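Local coordinates for protein kinase domain-containing protein (PDB 6Z3U), which probably phosphorylates serine and threonine residues of other proteins with ATP, including RNA polymerase II tail repeats, as the cyclin-dependent kinase of the CAK complex, at residues M134-D137 and A138-L142; V256-R259 and W260-P263; G353-G356 and V357-L360; T373-E376 and M377-R381. One frame throughout, in Å; residues are numbered along the deposited sequence.

All four contacts are local turns within one kinase domain. Interaction 1 opens the helix of the N-terminal lobe whose Glu141 pairs with Lys122, predicted to bind ATP. Interaction 2 lies at the end of the activation segment, centres about 20 Å from interaction 1 and nearest atoms about 6 Å apart; its Thr258 bonds to Asp220, the predicted proton acceptor. Interactions 3 and 4 belong to two successive helices of the C-terminal lobe, away from these sites. Their centres are about 12 Å apart and they touch: Asp358 OD2 lies 2.5 Å from His380 NE2, probably hydrogen-bonded, and Leu359 CD1 packs 3.5 Å from Met377 CG. Interaction 3 is farthest from interaction 1, centres about 37 Å apart.

Interaction 1: residues M134-D137 and A138-L142; sequences MAPD and AVREL
Pro136 CB sits over one face of the Arg140 guanidinium, 3.8 Å from NH1 and offset toward the rim of the flat group. Arg140 CG is turned away from the carbonyl carbon (chi1 -74°), which carries the side chain past Pro136 O with CG at 3.3 Å; beyond CG the chain runs extended, and NH1 makes a weak hydrogen bond to Gly240 O. A leucine in its place lacks the guanidinium and would probably leave Gly240 O without this donor and Pro136 CB without its flat cover. This is the first turn of the helix 136-148, the αC helix of the kinase N-terminal lobe, with Ala135 at the N-cap. Val139 N bonds to Ala135 O at 3.2 Å, and Glu141 N to Asp137 O, also at 3.2 Å. The Glu141 carboxylate forms a salt bridge with Lys122 and accepts from Phe239 N, the αC-in arrangement of active kinases. Before the helix, Met134 SD reaches Val139 CG2 at 3.6 Å, the two side chains crossing obliquely; Phe142 of the cyclin chain packs on Met134, and Leu183 of the same chain on Val139.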
ATOM      1  N   MET B 134      -8.901  10.317  -9.133  1.00 53.86           N
ATOM      2  CA  MET B 134      -8.540  10.347  -7.721  1.00 50.28           C
ATOM      3  C   MET B 134      -7.078  10.748  -7.548  1.00 42.44           C
ATOM      4  O   MET B 134      -6.191  10.224  -8.230  1.00 45.76           O
ATOM      5  CB  MET B 134      -8.792   8.979  -7.084  1.00 42.59           C
ATOM      6  CG  MET B 134      -8.666   8.983  -5.565  1.00 39.32           C
ATOM      7  SD  MET B 134      -9.229   7.473  -4.748  1.00 50.56           S
ATOM      8  CE  MET B 134     -10.797   7.165  -5.565  1.00 35.89           C
ATOM      9  N   ALA B 135      -6.830  11.669  -6.619  1.00 48.45           N
ATOM     10  CA  ALA B 135      -5.489  12.198  -6.430  1.00 45.48           C
ATOM     11  C   ALA B 135      -4.581  11.155  -5.777  1.00 39.76           C
ATOM     12  O   ALA B 135      -5.034  10.343  -4.964  1.00 30.96           O
ATOM     13  CB  ALA B 135      -5.531  13.457  -5.570  1.00 37.30           C
ATOM     14  N   PRO B 136      -3.284  11.167  -6.105  1.00 39.22           N
ATOM     15  CA  PRO B 136      -2.385  10.151  -5.528  1.00 34.79           C
ATOM     16  C   PRO B 136      -2.272  10.229  -4.016  1.00 30.60           C
ATOM     17  O   PRO B 136      -2.156   9.189  -3.357  1.00 31.10           O
ATOM     18  CB  PRO B 136      -1.040  10.438  -6.218  1.00 32.31           C
ATOM     19  CG  PRO B 136      -1.152  11.824  -6.755  1.00 32.64           C
ATOM     20  CD  PRO B 136      -2.594  12.043  -7.067  1.00 38.39           C
ATOM     21  N   ASP B 137      -2.300  11.432  -3.441  1.00 29.63           N
ATOM     22  CA  ASP B 137      -2.236  11.541  -1.988  1.00 28.17           C
ATOM     23  C   ASP B 137      -3.426  10.855  -1.331  1.00 33.09           C
ATOM     24  O   ASP B 137      -3.307  10.336  -0.216  1.00 27.54           O
ATOM     25  CB  ASP B 137      -2.169  13.011  -1.574  1.00 34.61           C
ATOM     26  CG  ASP B 137      -3.288  13.839  -2.173  1.00 40.80           C
ATOM     27  OD1 ASP B 137      -3.975  13.336  -3.085  1.00 49.19           O
ATOM     28  OD2 ASP B 137      -3.479  14.992  -1.737  1.00 55.19           O
ATOM     29  N   ALA B 138      -4.579  10.840  -2.002  1.00 39.19           N
ATOM     30  CA  ALA B 138      -5.743  10.148  -1.460  1.00 29.43           C
ATOM     31  C   ALA B 138      -5.572   8.638  -1.550  1.00 31.76           C
ATOM     32  O   ALA B 138      -5.827   7.914  -0.581  1.00 35.78           O
ATOM     33  CB  ALA B 138      -7.006  10.591  -2.199  1.00 37.97           C
ATOM     34  N   VAL B 139      -5.135   8.143  -2.711  1.00 31.66           N
ATOM     35  CA  VAL B 139      -4.946   6.705  -2.883  1.00 28.77           C
ATOM     36  C   VAL B 139      -3.893   6.183  -1.915  1.00 31.93           C
ATOM     37  O   VAL B 139      -4.060   5.119  -1.306  1.00 28.31           O
ATOM     38  CB  VAL B 139      -4.570   6.396  -4.343  1.00 29.26           C
ATOM     39  CG1 VAL B 139      -4.177   4.945  -4.490  1.00 31.09           C
ATOM     40  CG2 VAL B 139      -5.724   6.733  -5.265  1.00 33.58           C
ATOM     41  N   ARG B 140      -2.790   6.918  -1.760  1.00 32.02           N
ATOM     42  CA  ARG B 140      -1.703   6.458  -0.903  1.00 26.22           C
ATOM     43  C   ARG B 140      -2.139   6.401   0.556  1.00 33.89           C
ATOM     44  O   ARG B 140      -1.883   5.411   1.252  1.00 38.03           O
ATOM     45  CB  ARG B 140      -0.485   7.368  -1.069  1.00 26.22           C
ATOM     46  CG  ARG B 140       0.265   7.160  -2.376  1.00 27.18           C
ATOM     47  CD  ARG B 140       1.195   8.317  -2.700  1.00 26.18           C
ATOM     48  NE  ARG B 140       2.012   8.030  -3.877  1.00 26.49           N
ATOM     49  CZ  ARG B 140       2.534   8.954  -4.678  1.00 28.89           C
ATOM     50  NH1 ARG B 140       2.319  10.244  -4.448  1.00 27.23           N
ATOM     51  NH2 ARG B 140       3.268   8.585  -5.719  1.00 37.64           N
ATOM     52  N   GLU B 141      -2.790   7.460   1.042  1.00 28.52           N
ATOM     53  CA  GLU B 141      -3.254   7.462   2.424  1.00 25.91           C
ATOM     54  C   GLU B 141      -4.203   6.298   2.677  1.00 26.21           C
ATOM     55  O   GLU B 141      -4.090   5.593   3.684  1.00 30.69           O
ATOM     56  CB  GLU B 141      -3.934   8.794   2.749  1.00 38.43           C
ATOM     57  CG  GLU B 141      -2.980   9.979   2.858  1.00 40.85           C
ATOM     58  CD  GLU B 141      -3.188  10.789   4.125  1.00 32.08           C
ATOM     59  OE1 GLU B 141      -4.173  11.555   4.187  1.00 41.78           O
ATOM     60  OE2 GLU B 141      -2.361  10.666   5.055  1.00 28.30           O
ATOM     61  N   LEU B 142      -5.144   6.077   1.760  1.00 27.83           N
ATOM     62  CA  LEU B 142      -6.120   5.007   1.942  1.00 33.45           C
ATOM     63  C   LEU B 142      -5.438   3.648   2.031  1.00 33.17           C
ATOM     64  O   LEU B 142      -5.853   2.785   2.814  1.00 35.04           O
ATOM     65  CB  LEU B 142      -7.125   5.034   0.791  1.00 33.40           C
ATOM     66  CG  LEU B 142      -8.557   4.589   1.086  1.00 29.05           C
ATOM     67  CD1 LEU B 142      -9.102   5.291   2.315  1.00 34.14           C
ATOM     68  CD2 LEU B 142      -9.444   4.865  -0.120  1.00 30.03           C
TER

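Interaction 2: residues V256-R259 and W260-P263; sequences VITR and WYRP
Ile257 has CG1 turned away from its carbonyl carbon (chi1 -48°) and CG2 opposite its backbone N, an arrangement that sends the two branches to different partners: CG2 lies 3.9 Å from Tyr261 CB, and CD1 lies 3.4 Å from Pro263 CD, the side chains of Ile257 and Pro263 crossing at about a right angle. The turn belongs to the P+1 loop that closes the kinase activation segment just before helix 264-267. Cutting Ile257 back to an alanine removes both branches and would probably open a gap beside Pro263 CD and leave Tyr261 CB less firmly packed. A short 3-10 turn sets the backbone, with Tyr261 N bonded to Thr258 O at 2.9 Å and Arg262 N to Arg259 O at 2.8 Å. Arg259 NE forms a salt bridge with Glu301, and its NH2 bonds to Gly298 O. The Arg262 guanidinium lies near Val256 O and Ile257 O, but its exact placement is doubtful. Thr258 OG1 bonds to Asp220, the predicted proton acceptor, and Tyr261 OH bonds to Glu288; between these two polar ends Thr258 CB meets the edge of the Tyr261 ring, 4.0 Å from CD1.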
ATOM      1  N   VAL B 256      10.636  13.773  -3.974  1.00 26.12           N
ATOM      2  CA  VAL B 256       9.893  13.479  -2.755  1.00 25.12           C
ATOM      3  C   VAL B 256      10.641  14.092  -1.578  1.00 24.16           C
ATOM      4  O   VAL B 256      11.809  14.468  -1.682  1.00 34.12           O
ATOM      5  CB  VAL B 256       9.687  11.964  -2.539  1.00 24.52           C
ATOM      6  CG1 VAL B 256       8.573  11.444  -3.433  1.00 24.97           C
ATOM      7  CG2 VAL B 256      10.975  11.208  -2.799  1.00 33.83           C
ATOM      8  N   ILE B 257       9.950  14.178  -0.443  1.00 24.88           N
ATOM      9  CA  ILE B 257      10.500  14.762   0.776  1.00 28.69           C
ATOM     10  C   ILE B 257      10.685  16.261   0.583  1.00 22.64           C
ATOM     11  O   ILE B 257      11.288  16.705  -0.401  1.00 24.33           O
ATOM     12  CB  ILE B 257      11.838  14.113   1.177  1.00 22.69           C
ATOM     13  CG1 ILE B 257      11.737  12.587   1.152  1.00 24.59           C
ATOM     14  CG2 ILE B 257      12.248  14.570   2.566  1.00 24.16           C
ATOM     15  CD1 ILE B 257      13.047  11.886   1.466  1.00 23.48           C
ATOM     16  N   THR B 258      10.184  17.049   1.530  1.00 22.06           N
ATOM     17  CA  THR B 258      10.392  18.489   1.486  1.00 23.35           C
ATOM     18  C   THR B 258      11.884  18.796   1.394  1.00 33.67           C
ATOM     19  O   THR B 258      12.715  18.093   1.974  1.00 40.44           O
ATOM     20  CB  THR B 258       9.778  19.148   2.720  1.00 25.23           C
ATOM     21  OG1 THR B 258       8.391  18.801   2.806  1.00 23.04           O
ATOM     22  CG2 THR B 258       9.913  20.663   2.641  1.00 29.16           C
ATOM     23  N   ARG B 259      12.217  19.854   0.649  1.00 30.75           N
ATOM     24  CA  ARG B 259      13.614  20.142   0.334  1.00 24.58           C
ATOM     25  C   ARG B 259      14.491  20.115   1.579  1.00 25.99           C
ATOM     26  O   ARG B 259      15.504  19.408   1.624  1.00 33.03           O
ATOM     27  CB  ARG B 259      13.725  21.506  -0.354  1.00 28.05           C
ATOM     28  CG  ARG B 259      15.116  21.796  -0.898  1.00 31.68           C
ATOM     29  CD  ARG B 259      15.231  23.196  -1.486  1.00 39.18           C
ATOM     30  NE  ARG B 259      14.204  23.472  -2.488  1.00 43.01           N
ATOM     31  CZ  ARG B 259      13.137  24.245  -2.291  1.00 42.49           C
ATOM     32  NH1 ARG B 259      12.269  24.423  -3.276  1.00 50.40           N
ATOM     33  NH2 ARG B 259      12.936  24.847  -1.125  1.00 42.03           N
ATOM     34  N   TRP B 260      14.110  20.875   2.608  1.00 27.71           N
ATOM     35  CA  TRP B 260      14.955  21.017   3.789  1.00 23.81           C
ATOM     36  C   TRP B 260      15.296  19.679   4.432  1.00 26.40           C
ATOM     37  O   TRP B 260      16.270  19.602   5.189  1.00 34.79           O
ATOM     38  CB  TRP B 260      14.267  21.920   4.813  1.00 23.64           C
ATOM     39  CG  TRP B 260      13.990  23.303   4.308  1.00 28.89           C
ATOM     40  CD1 TRP B 260      14.381  23.835   3.113  1.00 32.85           C
ATOM     41  CD2 TRP B 260      13.251  24.331   4.981  1.00 26.41           C
ATOM     42  NE1 TRP B 260      13.938  25.132   3.004  1.00 34.65           N
ATOM     43  CE2 TRP B 260      13.240  25.458   4.137  1.00 25.31           C
ATOM     44  CE3 TRP B 260      12.600  24.406   6.214  1.00 26.33           C
ATOM     45  CZ2 TRP B 260      12.602  26.645   4.485  1.00 26.35           C
ATOM     46  CZ3 TRP B 260      11.968  25.586   6.559  1.00 28.27           C
ATOM     47  CH2 TRP B 260      11.974  26.690   5.698  1.00 26.73           C
ATOM     48  N   TYR B 261      14.511  18.636   4.167  1.00 25.68           N
ATOM     49  CA  TYR B 261      14.730  17.318   4.749  1.00 25.30           C
ATOM     50  C   TYR B 261      15.095  16.277   3.697  1.00 29.40           C
ATOM     51  O   TYR B 261      15.162  15.085   4.018  1.00 28.25           O
ATOM     52  CB  TYR B 261      13.482  16.881   5.520  1.00 27.69           C
ATOM     53  CG  TYR B 261      12.956  17.957   6.446  1.00 26.53           C
ATOM     54  CD1 TYR B 261      12.094  18.939   5.975  1.00 20.65           C
ATOM     55  CD2 TYR B 261      13.338  18.004   7.779  1.00 31.59           C
ATOM     56  CE1 TYR B 261      11.619  19.929   6.806  1.00 20.33           C
ATOM     57  CE2 TYR B 261      12.865  18.996   8.621  1.00 24.38           C
ATOM     58  CZ  TYR B 261      12.006  19.954   8.125  1.00 20.03           C
ATOM     59  OH  TYR B 261      11.529  20.943   8.948  1.00 25.67           O
ATOM     60  N   ARG B 262      15.346  16.703   2.454  1.00 33.34           N
ATOM     61  CA  ARG B 262      15.633  15.776   1.362  1.00 27.26           C
ATOM     62  C   ARG B 262      17.070  15.277   1.472  1.00 25.78           C
ATOM     63  O   ARG B 262      17.987  16.086   1.646  1.00 26.33           O
ATOM     64  CB  ARG B 262      15.449  16.461   0.011  1.00 30.34           C
ATOM     65  CG  ARG B 262      15.203  15.508  -1.148  1.00 25.03           C
ATOM     66  CD  ARG B 262      15.293  16.219  -2.494  1.00 30.43           C
ATOM     67  NE  ARG B 262      14.528  17.462  -2.556  1.00 25.68           N
ATOM     68  CZ  ARG B 262      13.214  17.542  -2.731  1.00 25.34           C
ATOM     69  NH1 ARG B 262      12.486  16.443  -2.860  1.00 35.11           N
ATOM     70  NH2 ARG B 262      12.629  18.731  -2.776  1.00 32.31           N
ATOM     71  N   PRO B 263      17.312  13.972   1.371  1.00 24.69           N
ATOM     72  CA  PRO B 263      18.688  13.473   1.464  1.00 25.42           C
ATOM     73  C   PRO B 263      19.471  13.807   0.209  1.00 30.90           C
ATOM     74  O   PRO B 263      18.882  14.127  -0.835  1.00 33.43           O
ATOM     75  CB  PRO B 263      18.504  11.956   1.623  1.00 27.71           C
ATOM     76  CG  PRO B 263      17.209  11.671   0.959  1.00 27.43           C
ATOM     77  CD  PRO B 263      16.340  12.878   1.194  1.00 25.94           C
TER

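Interaction 3: residues G353-G356 and V357-L360; sequences GSEG and VDLL
Helix 353-363, the αH helix of the kinase C-terminal lobe, contains this contact, in which Val357 meets Gly353. Four successive i to i+4 backbone bonds give the evidence for regular helix: Val357 N to Gly353 O at 2.9 Å, Asp358 N to Ser354 O at 2.8 Å, Leu359 N to Glu355 O at 3.2 Å and Leu360 N to Gly356 O at 3.0 Å. Gly353 has a positive phi (85°), at which a CB would press on the carbonyl oxygen of the preceding residue, a sufficient reason for glycine at this position. Val357 holds its CG2 beside its own backbone N, hence alongside the first of these bonds, with CG2 3.5 Å from Gly353 O; its side chain also packs on Tyr345, Met346 and Phe349 of helix 342-349. The ends of Leu359 and Leu360 lead away from residues 353-356, and both side chains touch Phe286 of helix 276-291, joining the helix to the lobe interior. Elsewhere on the helix two acidic groups approach, Glu355 OE2 lying 4.3 Å from Asp358 OD2. Their repulsion is probably offset by the salt bridges of Asp358 to Lys342 and Arg362, with His380 bonding to the same carboxylate. Asp358 CG stands opposite its backbone N (chi1 -176°), directing the carboxylate to these partners while CB rests 3.3 Å from Glu355 O.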
ATOM      1  N   GLY B 353      24.181  15.610  24.303  1.00 26.29           N
ATOM      2  CA  GLY B 353      25.321  14.869  24.798  1.00 27.44           C
ATOM      3  C   GLY B 353      26.041  14.098  23.713  1.00 32.62           C
ATOM      4  O   GLY B 353      25.632  14.040  22.550  1.00 41.33           O
ATOM      5  N   SER B 354      27.150  13.477  24.119  1.00 30.30           N
ATOM      6  CA  SER B 354      27.980  12.756  23.161  1.00 30.77           C
ATOM      7  C   SER B 354      27.186  11.653  22.476  1.00 30.85           C
ATOM      8  O   SER B 354      27.181  11.548  21.244  1.00 41.28           O
ATOM      9  CB  SER B 354      29.210  12.181  23.865  1.00 41.83           C
ATOM     10  OG  SER B 354      28.840  11.427  25.006  1.00 54.54           O
ATOM     11  N   GLU B 355      26.487  10.829  23.259  1.00 29.13           N
ATOM     12  CA  GLU B 355      25.740   9.722  22.672  1.00 30.81           C
ATOM     13  C   GLU B 355      24.621  10.223  21.771  1.00 35.13           C
ATOM     14  O   GLU B 355      24.300   9.583  20.763  1.00 35.61           O
ATOM     15  CB  GLU B 355      25.181   8.822  23.774  1.00 38.53           C
ATOM     16  CG  GLU B 355      26.243   7.998  24.494  1.00 47.86           C
ATOM     17  CD  GLU B 355      26.840   6.906  23.626  1.00 38.33           C
ATOM     18  OE1 GLU B 355      27.903   6.364  24.003  1.00 39.21           O
ATOM     19  OE2 GLU B 355      26.258   6.600  22.563  1.00 33.57           O
ATOM     20  N   GLY B 356      24.007  11.354  22.117  1.00 41.33           N
ATOM     21  CA  GLY B 356      22.985  11.912  21.249  1.00 34.10           C
ATOM     22  C   GLY B 356      23.562  12.406  19.938  1.00 33.87           C
ATOM     23  O   GLY B 356      23.016  12.131  18.866  1.00 36.61           O
ATOM     24  N   VAL B 357      24.688  13.120  20.000  1.00 29.51           N
ATOM     25  CA  VAL B 357      25.322  13.592  18.775  1.00 33.69           C
ATOM     26  C   VAL B 357      25.886  12.421  17.983  1.00 34.72           C
ATOM     27  O   VAL B 357      26.017  12.497  16.755  1.00 42.39           O
ATOM     28  CB  VAL B 357      26.403  14.635  19.109  1.00 35.11           C
ATOM     29  CG1 VAL B 357      27.263  14.927  17.887  1.00 31.80           C
ATOM     30  CG2 VAL B 357      25.752  15.909  19.629  1.00 26.76           C
ATOM     31  N   ASP B 358      26.216  11.318  18.657  1.00 35.90           N
ATOM     32  CA  ASP B 358      26.615  10.112  17.938  1.00 32.29           C
ATOM     33  C   ASP B 358      25.481   9.633  17.043  1.00 28.18           C
ATOM     34  O   ASP B 358      25.688   9.329  15.864  1.00 37.97           O
ATOM     35  CB  ASP B 358      27.021   9.025  18.933  1.00 41.34           C
ATOM     36  CG  ASP B 358      27.533   7.769  18.256  1.00 39.50           C
ATOM     37  OD1 ASP B 358      28.628   7.818  17.663  1.00 51.54           O
ATOM     38  OD2 ASP B 358      26.847   6.728  18.322  1.00 42.32           O
ATOM     39  N   LEU B 359      24.266   9.572  17.589  1.00 30.00           N
ATOM     40  CA  LEU B 359      23.110   9.163  16.797  1.00 29.79           C
ATOM     41  C   LEU B 359      22.842  10.151  15.667  1.00 26.10           C
ATOM     42  O   LEU B 359      22.622   9.754  14.519  1.00 29.99           O
ATOM     43  CB  LEU B 359      21.884   9.034  17.701  1.00 31.78           C
ATOM     44  CG  LEU B 359      20.584   8.567  17.048  1.00 24.57           C
ATOM     45  CD1 LEU B 359      20.771   7.191  16.456  1.00 25.21           C
ATOM     46  CD2 LEU B 359      19.442   8.573  18.052  1.00 24.06           C
ATOM     47  N   LEU B 360      22.847  11.450  15.980  1.00 24.91           N
ATOM     48  CA  LEU B 360      22.608  12.464  14.957  1.00 24.45           C
ATOM     49  C   LEU B 360      23.574  12.299  13.793  1.00 25.19           C
ATOM     50  O   LEU B 360      23.175  12.330  12.623  1.00 29.87           O
ATOM     51  CB  LEU B 360      22.744  13.860  15.565  1.00 24.22           C
ATOM     52  CG  LEU B 360      21.946  15.025  14.966  1.00 23.50           C
ATOM     53  CD1 LEU B 360      22.770  16.311  15.045  1.00 23.86           C
ATOM     54  CD2 LEU B 360      21.491  14.779  13.541  1.00 24.42           C
TER

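Interaction 4: residues T373-E376 and M377-R381; sequences TARE and MLEHR
Arg375 and Glu379, one helical turn apart, lie side by side and point the same way; the nearest side-chain approach sets a methylene against a carboxylate oxygen, Arg375 CG lying 4.1 Å from Glu379 OE2. The charged ends do not meet, since Arg375 NE is 4.8 Å from Glu379 OE2 and the guanidinium and carboxylate planes are 78° apart. The Arg375 chain bends at chi3 (-80°), and its NH2 forms a salt bridge with Glu213 rather than with Glu379. In the backbone of the same turn, Met377 N bonds to Thr373 O at 2.8 Å and Leu378 N to Ala374 O at 3.1 Å. The start of the turn is fixed by a capping box at the N-terminus of helix 374-378, the short αI helix of the kinase C-terminal lobe: Glu376 N donates to Thr373 OG1 at 3.2 Å, and Thr373 N returns a bond to Glu376 OE1 at 3.0 Å, meeting the carboxylate from above its plane. Toward the other end the pattern weakens, Glu379 N having only weak bonds, to Arg375 O and Glu376 O. Farther out, Met377 and Leu378 both touch Thr205 of helix 194-213, and Met377 also reaches Ile279. Phe6 of the RING-type chain packs on Arg375, Leu378 and Glu379.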
ATOM      1  N   THR B 373      20.260   2.548  10.026  1.00 28.68           N
ATOM      2  CA  THR B 373      18.899   2.124   9.732  1.00 29.14           C
ATOM      3  C   THR B 373      17.991   2.400  10.928  1.00 29.46           C
ATOM      4  O   THR B 373      18.445   2.695  12.033  1.00 42.03           O
ATOM      5  CB  THR B 373      18.863   0.640   9.377  1.00 31.28           C
ATOM      6  OG1 THR B 373      19.158  -0.138  10.545  1.00 36.10           O
ATOM      7  CG2 THR B 373      19.876   0.333   8.287  1.00 31.55           C
ATOM      8  N   ALA B 374      16.681   2.294  10.696  1.00 26.12           N
ATOM      9  CA  ALA B 374      15.733   2.561  11.773  1.00 24.87           C
ATOM     10  C   ALA B 374      15.861   1.533  12.892  1.00 27.88           C
ATOM     11  O   ALA B 374      15.809   1.890  14.075  1.00 37.06           O
ATOM     12  CB  ALA B 374      14.309   2.589  11.226  1.00 24.32           C
ATOM     13  N   ARG B 375      16.033   0.254  12.546  1.00 33.02           N
ATOM     14  CA  ARG B 375      16.219  -0.762  13.579  1.00 27.39           C
ATOM     15  C   ARG B 375      17.498  -0.508  14.364  1.00 30.08           C
ATOM     16  O   ARG B 375      17.497  -0.522  15.600  1.00 34.19           O
ATOM     17  CB  ARG B 375      16.240  -2.158  12.955  1.00 37.79           C
ATOM     18  CG  ARG B 375      16.930  -3.206  13.824  1.00 36.75           C
ATOM     19  CD  ARG B 375      16.723  -4.627  13.302  1.00 58.24           C
ATOM     20  NE  ARG B 375      15.420  -5.176  13.681  1.00 73.08           N
ATOM     21  CZ  ARG B 375      14.402  -5.388  12.847  1.00 80.25           C
ATOM     22  NH1 ARG B 375      14.508  -5.111  11.552  1.00 72.78           N
ATOM     23  NH2 ARG B 375      13.266  -5.890  13.315  1.00 67.73           N
ATOM     24  N   GLU B 376      18.604  -0.261  13.659  1.00 31.12           N
ATOM     25  CA  GLU B 376      19.842   0.084  14.348  1.00 28.48           C
ATOM     26  C   GLU B 376      19.634   1.296  15.242  1.00 27.62           C
ATOM     27  O   GLU B 376      20.177   1.367  16.349  1.00 36.35           O
ATOM     28  CB  GLU B 376      20.949   0.361  13.331  1.00 28.94           C
ATOM     29  CG  GLU B 376      21.389  -0.849  12.529  1.00 30.06           C
ATOM     30  CD  GLU B 376      22.305  -0.472  11.380  1.00 33.93           C
ATOM     31  OE1 GLU B 376      22.369   0.729  11.048  1.00 36.04           O
ATOM     32  OE2 GLU B 376      22.956  -1.372  10.806  1.00 34.59           O
ATOM     33  N   MET B 377      18.825   2.250  14.781  1.00 29.27           N
ATOM     34  CA  MET B 377      18.585   3.462  15.554  1.00 25.78           C
ATOM     35  C   MET B 377      17.962   3.137  16.903  1.00 26.16           C
ATOM     36  O   MET B 377      18.327   3.735  17.922  1.00 35.39           O
ATOM     37  CB  MET B 377      17.685   4.398  14.749  1.00 26.73           C
ATOM     38  CG  MET B 377      17.911   5.872  15.015  1.00 34.91           C
ATOM     39  SD  MET B 377      16.991   6.914  13.867  1.00 27.55           S
ATOM     40  CE  MET B 377      17.917   6.612  12.366  1.00 23.83           C
ATOM     41  N   LEU B 378      17.029   2.183  16.935  1.00 27.50           N
ATOM     42  CA  LEU B 378      16.325   1.873  18.173  1.00 35.68           C
ATOM     43  C   LEU B 378      17.207   1.175  19.199  1.00 35.01           C
ATOM     44  O   LEU B 378      16.915   1.250  20.396  1.00 40.07           O
ATOM     45  CB  LEU B 378      15.101   1.003  17.879  1.00 34.43           C
ATOM     46  CG  LEU B 378      13.934   1.708  17.187  1.00 36.09           C
ATOM     47  CD1 LEU B 378      12.867   0.701  16.797  1.00 41.00           C
ATOM     48  CD2 LEU B 378      13.341   2.793  18.085  1.00 38.12           C
ATOM     49  N   GLU B 379      18.265   0.498  18.767  1.00 32.33           N
ATOM     50  CA  GLU B 379      19.170  -0.181  19.685  1.00 36.03           C
ATOM     51  C   GLU B 379      20.363   0.678  20.091  1.00 36.80           C
ATOM     52  O   GLU B 379      21.238   0.193  20.818  1.00 43.97           O
ATOM     53  CB  GLU B 379      19.651  -1.492  19.055  1.00 40.59           C
ATOM     54  CG  GLU B 379      18.521  -2.299  18.416  1.00 38.09           C
ATOM     55  CD  GLU B 379      18.806  -3.790  18.362  1.00 46.22           C
ATOM     56  OE1 GLU B 379      19.540  -4.292  19.240  1.00 57.33           O
ATOM     57  OE2 GLU B 379      18.293  -4.460  17.441  1.00 44.36           O
ATOM     58  N   HIS B 380      20.412   1.936  19.658  1.00 33.32           N
ATOM     59  CA  HIS B 380      21.518   2.816  20.005  1.00 33.77           C
ATOM     60  C   HIS B 380      21.554   3.076  21.510  1.00 36.95           C
ATOM     61  O   HIS B 380      20.568   2.887  22.227  1.00 32.00           O
ATOM     62  CB  HIS B 380      21.398   4.133  19.238  1.00 29.79           C
ATOM     63  CG  HIS B 380      22.667   4.926  19.195  1.00 27.97           C
ATOM     64  ND1 HIS B 380      22.773   6.188  19.737  1.00 30.92           N
ATOM     65  CD2 HIS B 380      23.886   4.630  18.688  1.00 37.18           C
ATOM     66  CE1 HIS B 380      24.002   6.640  19.557  1.00 32.78           C
ATOM     67  NE2 HIS B 380      24.697   5.713  18.925  1.00 33.93           N
ATOM     68  N   ARG B 381      22.726   3.509  21.991  1.00 38.28           N
ATOM     69  CA  ARG B 381      22.905   3.745  23.419  1.00 40.75           C
ATOM     70  C   ARG B 381      22.213   5.011  23.907  1.00 41.56           C
ATOM     71  O   ARG B 381      21.961   5.136  25.111  1.00 43.10           O
ATOM     72  CB  ARG B 381      24.394   3.846  23.771  1.00 45.71           C
ATOM     73  CG  ARG B 381      25.164   2.537  23.725  1.00 62.55           C
ATOM     74  CD  ARG B 381      26.286   2.538  24.762  1.00 40.25           C
ATOM     75  NE  ARG B 381      27.333   1.564  24.459  1.00 45.26           N
ATOM     76  CZ  ARG B 381      27.273   0.268  24.762  1.00 56.44           C
ATOM     77  NH1 ARG B 381      28.279  -0.537  24.446  1.00 50.92           N
ATOM     78  NH2 ARG B 381      26.210  -0.229  25.380  1.00 56.65           N
TER